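PDB 5GMX: carboxylesterase from Uncultured bacterium, which hydrolyses carboxylic ester bonds as a family VIII carboxylesterase of beta-lactamase-like fold and also acts on oxyimino cephalosporins. Local coordinates for residues Ala162-His167 and Glu262-Ala266; Asp200-Leu205 and Asn267-Arg273. All coordinates share one frame. Residue numbers count along the deposited sequence, not the author numbering.

Overall arrangement
Contact 1 (162-167 with 262-266) and contact 2 (200-205 with 267-273) are both buried, their centres about 14 Å apart. Their second segments follow one another directly along the chain, so residues 262-273 run from a loop packed on the start of helix 165-175 into strand 269-270 and the start of helix 272-283. The two meet where Pro264 CG lies 4.1 Å from Ile203 CG2. Their chemistry differs: beside the ligand pocket, contact 1 combines close glycine-to-loop packing, a Val163-Val263 side-chain contact and two waters shared with the His167 ring, whereas contact 2 rests on direct strand hydrogen bonds and, at its far end, a salt bridge. The larger interface is contact 2, 491 against 312 Å².

Contact 1: Ala162-His167 and Glu262-Ala266; sequences AVVFGH and EVPGA. With PMS (phenylmethanesulfonic acid), chain C.
Residues 162-167 lead into helix 165-175, and the irregular segment 262-266 passes closest at Gly166, where Gly166 CA is 4.1 Å from Pro264 CA. Glu262 O holds a water at 2.8 Å, which lies 2.9 Å from NE2 of His167 (chi1 m, -81°); the Glu262 carboxylate turns to Ser182 and Gly184. Val263 (chi1 t) sets CG1 4.2 Å from Val163 CG1, also t, and Val263 O accepts Ala266 N at 2.9 Å, closing a type I-like beta turn through Pro264 and Gly265. Pro264 CB rests 3.5 Å from Gly166 CA, where a CB would clash. Gly265 CA lies 3.7 Å from Val163 O, against which a CB would collide. A second water accepts Gly265 N (3.0 Å), donates to Val163 O (2.5 Å) and lies 2.9 Å from His167 ND1. Ala162 O and Gly265 O both accept Lys74 NZ, and Ala162 CB lies 3.6 Å from PMS C6, in the wall of a pocket whose Ser71 and Lys74 are consistent with the SxxK active site of beta-lactamase-like enzymes.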
loop_
_atom_site.group_PDB
_atom_site.type_symbol
_atom_site.label_atom_id
_atom_site.label_comp_id
_atom_site.label_asym_id
_atom_site.label_seq_id
_atom_site.Cartn_x
_atom_site.Cartn_y
_atom_site.Cartn_z
ATOM N N ALA A 162 -10.359 -2.110 5.793
ATOM C CA ALA A 162 -9.037 -2.200 6.417
ATOM C C ALA A 162 -8.195 -3.411 6.026
ATOM O O ALA A 162 -6.972 -3.307 5.906
ATOM C CB ALA A 162 -9.193 -2.168 7.924
ATOM N N VAL A 163 -8.831 -4.563 5.863
ATOM C CA VAL A 163 -8.085 -5.775 5.547
ATOM C C VAL A 163 -8.504 -6.335 4.191
ATOM O O VAL A 163 -7.664 -6.801 3.420
ATOM C CB VAL A 163 -8.261 -6.856 6.637
ATOM C CG1 VAL A 163 -7.487 -8.123 6.266
ATOM C CG2 VAL A 163 -7.804 -6.323 8.001
ATOM N N VAL A 164 -9.800 -6.288 3.903
ATOM C CA VAL A 164 -10.344 -6.965 2.729
ATOM C C VAL A 164 -10.243 -6.157 1.430
ATOM O O VAL A 164 -10.607 -6.662 0.369
ATOM C CB VAL A 164 -11.832 -7.354 2.956
ATOM C CG1 VAL A 164 -11.972 -8.223 4.198
ATOM C CG2 VAL A 164 -12.707 -6.119 3.070
ATOM N N PHE A 165 -9.757 -4.916 1.501
ATOM C CA PHE A 165 -9.607 -4.073 0.295
ATOM C C PHE A 165 -8.841 -4.794 -0.820
ATOM O O PHE A 165 -9.228 -4.750 -1.994
ATOM C CB PHE A 165 -8.899 -2.754 0.643
ATOM C CG PHE A 165 -8.583 -1.878 -0.554
ATOM C CD1 PHE A 165 -9.526 -0.997 -1.047
ATOM C CD2 PHE A 165 -7.334 -1.911 -1.154
ATOM C CE1 PHE A 165 -9.240 -0.185 -2.136
ATOM C CE2 PHE A 165 -7.043 -1.101 -2.241
ATOM C CZ PHE A 165 -7.999 -0.235 -2.729
ATOM N N GLY A 166 -7.748 -5.449 -0.434
ATOM C CA GLY A 166 -6.895 -6.152 -1.369
ATOM C C GLY A 166 -7.613 -7.278 -2.085
ATOM O O GLY A 166 -7.381 -7.514 -3.271
ATOM N N HIS A 167 -8.504 -7.962 -1.369
ATOM C CA HIS A 167 -9.275 -9.050 -1.956
ATOM C C HIS A 167 -10.315 -8.577 -2.973
ATOM O O HIS A 167 -10.470 -9.196 -4.025
ATOM C CB HIS A 167 -9.977 -9.861 -0.866
ATOM C CG HIS A 167 -9.086 -10.866 -0.202
ATOM N ND1 HIS A 167 -8.216 -10.532 0.812
ATOM C CD2 HIS A 167 -8.914 -12.190 -0.427
ATOM C CE1 HIS A 167 -7.556 -11.610 1.197
ATOM N NE2 HIS A 167 -7.956 -12.629 0.458
ATOM N N GLU A 262 -1.632 -14.362 0.008
ATOM C CA GLU A 262 -1.878 -13.078 -0.629
ATOM C C GLU A 262 -2.999 -12.345 0.103
ATOM O O GLU A 262 -4.167 -12.703 0.000
ATOM C CB GLU A 262 -2.193 -13.249 -2.113
ATOM C CG GLU A 262 -0.987 -13.745 -2.887
ATOM C CD GLU A 262 -1.125 -13.572 -4.383
ATOM O OE1 GLU A 262 -0.228 -14.056 -5.116
ATOM O OE2 GLU A 262 -2.103 -12.929 -4.825
ATOM N N VAL A 263 -2.608 -11.352 0.896
ATOM C CA VAL A 263 -3.548 -10.495 1.611
ATOM C C VAL A 263 -3.188 -9.060 1.274
ATOM O O VAL A 263 -2.576 -8.358 2.081
ATOM C CB VAL A 263 -3.489 -10.713 3.141
ATOM C CG1 VAL A 263 -4.667 -10.024 3.831
ATOM C CG2 VAL A 263 -3.510 -12.202 3.466
ATOM N N PRO A 264 -3.565 -8.617 0.069
ATOM C CA PRO A 264 -3.077 -7.359 -0.513
ATOM C C PRO A 264 -3.550 -6.086 0.208
ATOM O O PRO A 264 -3.148 -4.991 -0.172
ATOM C CB PRO A 264 -3.627 -7.407 -1.944
ATOM C CG PRO A 264 -3.970 -8.866 -2.190
ATOM C CD PRO A 264 -4.441 -9.352 -0.858
ATOM N N GLY A 265 -4.389 -6.214 1.230
ATOM C CA GLY A 265 -4.686 -5.060 2.053
ATOM C C GLY A 265 -3.622 -4.819 3.119
ATOM O O GLY A 265 -3.575 -3.746 3.716
ATOM N N ALA A 266 -2.764 -5.807 3.375
ATOM C CA ALA A 266 -1.934 -5.740 4.577
ATOM C C ALA A 266 -0.637 -6.558 4.607
ATOM O O ALA A 266 0.137 -6.405 5.546
ATOM C CB ALA A 266 -2.785 -6.140 5.783
HETATM C C PMS C . -3.942 -2.444 7.766
HETATM S S PMS C . -3.262 -0.835 7.424
HETATM C C1 PMS C . -4.554 -2.531 9.153
HETATM C C2 PMS C . -3.792 -2.967 10.229
HETATM C C3 PMS C . -4.353 -3.051 11.496
HETATM C C4 PMS C . -5.680 -2.704 11.692
HETATM C C5 PMS C . -6.446 -2.270 10.620
HETATM C C6 PMS C . -5.884 -2.188 9.355
HETATM O O2S PMS C . -3.972 0.304 8.121
HETATM O O1S PMS C . -1.871 -0.698 7.998
HETATM O O HOH W 1 -6.805 -8.046 1.460
HETATM O O HOH W 2 -5.984 -14.817 0.314
#

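Contact 2: Asp200-Leu205 and Asn267-Arg273; sequences DYYIGL and NGQGNGR
Asp200, Gln269 and Tyr201 bury the most surface here. Gln269 forms the antiparallel hydrogen-bonded pair with Tyr202: Tyr202 N donates to Gln269 O at 2.8 Å and Gln269 N to Tyr202 O at 2.9 Å. Its side chain (chi1 m, chi2 m) sits on the same face as Tyr202 and folds back so that Gln269 NE2 donates to Asn267 O at 3.0 Å. Tyr201 and Gly270 make the non-hydrogen-bonded pair, CA to CA 4.1 Å; a CB on Gly270 would strike Tyr201 CD2. The Tyr201 ring (chi1 t) carries its OH to 3.7 Å from Gly268 CA, and Thr69 and Thr73 bind the hydroxyl. Just before the strand, Asp200 (chi1 m) extends the pairing: its O accepts Asn271 N (3.3 Å), OD1 accepts Asn271 ND2 (3.0 Å), and OD2 forms a salt bridge to Arg273 NE (2.6 Å). Asn271 OD1 N-caps helix 272-283 at Gly274 N. Asp200 thus ties edge strand 201-202 to that helix's first turn by charge and directional hydrogen bonds, and Arg273 shares its charge with Asp47.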
loop_
_atom_site.group_PDB
_atom_site.type_symbol
_atom_site.label_atom_id
_atom_site.label_comp_id
_atom_site.label_asym_id
_atom_site.label_seq_id
_atom_site.Cartn_x
_atom_site.Cartn_y
_atom_site.Cartn_z
ATOM N N ASP A 200 12.149 -6.304 -4.697
ATOM C CA ASP A 200 12.086 -5.492 -3.487
ATOM C C ASP A 200 10.645 -5.215 -3.013
ATOM O O ASP A 200 10.438 -4.433 -2.084
ATOM C CB ASP A 200 12.827 -4.167 -3.688
ATOM C CG ASP A 200 14.349 -4.307 -3.545
ATOM O OD1 ASP A 200 14.823 -5.131 -2.720
ATOM O OD2 ASP A 200 15.078 -3.569 -4.245
ATOM N N TYR A 201 9.660 -5.840 -3.652
ATOM C CA TYR A 201 8.283 -5.806 -3.144
ATOM C C TYR A 201 7.477 -7.007 -3.629
ATOM O O TYR A 201 7.326 -7.229 -4.834
ATOM C CB TYR A 201 7.564 -4.508 -3.544
ATOM C CG TYR A 201 6.431 -4.178 -2.598
ATOM C CD1 TYR A 201 5.198 -4.805 -2.703
ATOM C CD2 TYR A 201 6.604 -3.262 -1.586
ATOM C CE1 TYR A 201 4.164 -4.519 -1.820
ATOM C CE2 TYR A 201 5.576 -2.968 -0.697
ATOM C CZ TYR A 201 4.361 -3.591 -0.819
ATOM O OH TYR A 201 3.351 -3.277 0.079
ATOM N N TYR A 202 6.934 -7.757 -2.677
ATOM C CA TYR A 202 6.185 -8.975 -2.964
ATOM C C TYR A 202 4.794 -8.959 -2.320
ATOM O O TYR A 202 4.627 -8.509 -1.192
ATOM C CB TYR A 202 6.932 -10.212 -2.447
ATOM C CG TYR A 202 8.326 -10.419 -2.994
ATOM C CD1 TYR A 202 9.408 -9.710 -2.484
ATOM C CD2 TYR A 202 8.569 -11.354 -3.997
ATOM C CE1 TYR A 202 10.691 -9.908 -2.985
ATOM C CE2 TYR A 202 9.847 -11.563 -4.489
ATOM C CZ TYR A 202 10.900 -10.837 -3.983
ATOM O OH TYR A 202 12.180 -11.044 -4.467
ATOM N N ILE A 203 3.810 -9.469 -3.046
ATOM C CA ILE A 203 2.527 -9.810 -2.452
ATOM C C ILE A 203 2.384 -11.310 -2.600
ATOM O O ILE A 203 2.114 -11.810 -3.694
ATOM C CB ILE A 203 1.359 -9.067 -3.114
ATOM C CG1 ILE A 203 1.584 -7.552 -3.031
ATOM C CG2 ILE A 203 0.037 -9.449 -2.438
ATOM C CD1 ILE A 203 0.637 -6.741 -3.892
ATOM N N GLY A 204 2.605 -12.027 -1.502
ATOM C CA GLY A 204 2.809 -13.463 -1.566
ATOM C C GLY A 204 4.301 -13.692 -1.723
ATOM O O GLY A 204 4.835 -13.606 -2.828
ATOM N N LEU A 205 4.990 -13.931 -0.612
ATOM C CA LEU A 205 6.444 -14.054 -0.646
ATOM C C LEU A 205 6.890 -15.498 -0.908
ATOM O O LEU A 205 6.574 -16.397 -0.124
ATOM C CB LEU A 205 7.044 -13.549 0.668
ATOM C CG LEU A 205 8.570 -13.465 0.686
ATOM C CD1 LEU A 205 9.045 -12.325 -0.210
ATOM C CD2 LEU A 205 9.072 -13.302 2.098
ATOM N N ASN A 267 -0.373 -7.422 3.634
ATOM C CA ASN A 267 0.764 -8.315 3.839
ATOM C C ASN A 267 1.903 -8.179 2.834
ATOM O O ASN A 267 2.701 -9.101 2.661
ATOM C CB ASN A 267 0.284 -9.771 3.901
ATOM C CG ASN A 267 0.217 -10.442 2.549
ATOM O OD1 ASN A 267 -0.105 -9.822 1.527
ATOM N ND2 ASN A 267 0.530 -11.738 2.537
ATOM N N GLY A 268 2.007 -7.020 2.204
ATOM C CA GLY A 268 3.100 -6.788 1.285
ATOM C C GLY A 268 4.429 -6.890 2.008
ATOM O O GLY A 268 4.587 -6.322 3.082
ATOM N N GLN A 269 5.363 -7.653 1.444
ATOM C CA GLN A 269 6.717 -7.723 1.969
ATOM C C GLN A 269 7.611 -6.882 1.069
ATOM O O GLN A 269 7.763 -7.183 -0.116
ATOM C CB GLN A 269 7.237 -9.170 2.028
ATOM C CG GLN A 269 6.303 -10.166 2.692
ATOM C CD GLN A 269 6.123 -9.873 4.164
ATOM O OE1 GLN A 269 7.099 -9.785 4.909
ATOM N NE2 GLN A 269 4.870 -9.676 4.587
ATOM N N GLY A 270 8.222 -5.844 1.628
ATOM C CA GLY A 270 8.989 -4.936 0.807
ATOM C C GLY A 270 9.958 -4.092 1.599
ATOM O O GLY A 270 10.187 -4.325 2.787
ATOM N N ASN A 271 10.563 -3.134 0.914
ATOM C CA ASN A 271 11.435 -2.162 1.561
ATOM C C ASN A 271 11.276 -0.807 0.890
ATOM O O ASN A 271 10.536 -0.686 -0.092
ATOM C CB ASN A 271 12.893 -2.624 1.515
ATOM C CG ASN A 271 13.327 -3.047 0.120
ATOM O OD1 ASN A 271 13.039 -2.366 -0.865
ATOM N ND2 ASN A 271 14.021 -4.177 0.032
ATOM N N GLY A 272 11.990 0.193 1.398
ATOM C CA GLY A 272 11.890 1.554 0.894
ATOM C C GLY A 272 12.232 1.695 -0.578
ATOM O O GLY A 272 11.637 2.511 -1.287
ATOM N N ARG A 273 13.186 0.897 -1.047
ATOM C CA ARG A 273 13.603 0.962 -2.447
ATOM C C ARG A 273 12.503 0.494 -3.405
ATOM O O ARG A 273 12.247 1.149 -4.417
ATOM C CB ARG A 273 14.876 0.136 -2.672
ATOM C CG ARG A 273 15.400 0.189 -4.111
ATOM C CD ARG A 273 16.799 -0.422 -4.227
ATOM N NE ARG A 273 16.839 -1.732 -3.603
ATOM C CZ ARG A 273 17.516 -2.022 -2.496
ATOM N NH1 ARG A 273 18.251 -1.098 -1.888
ATOM N NH2 ARG A 273 17.459 -3.248 -2.000
HETATM O O HOH W 3 3.422 -11.309 1.171
#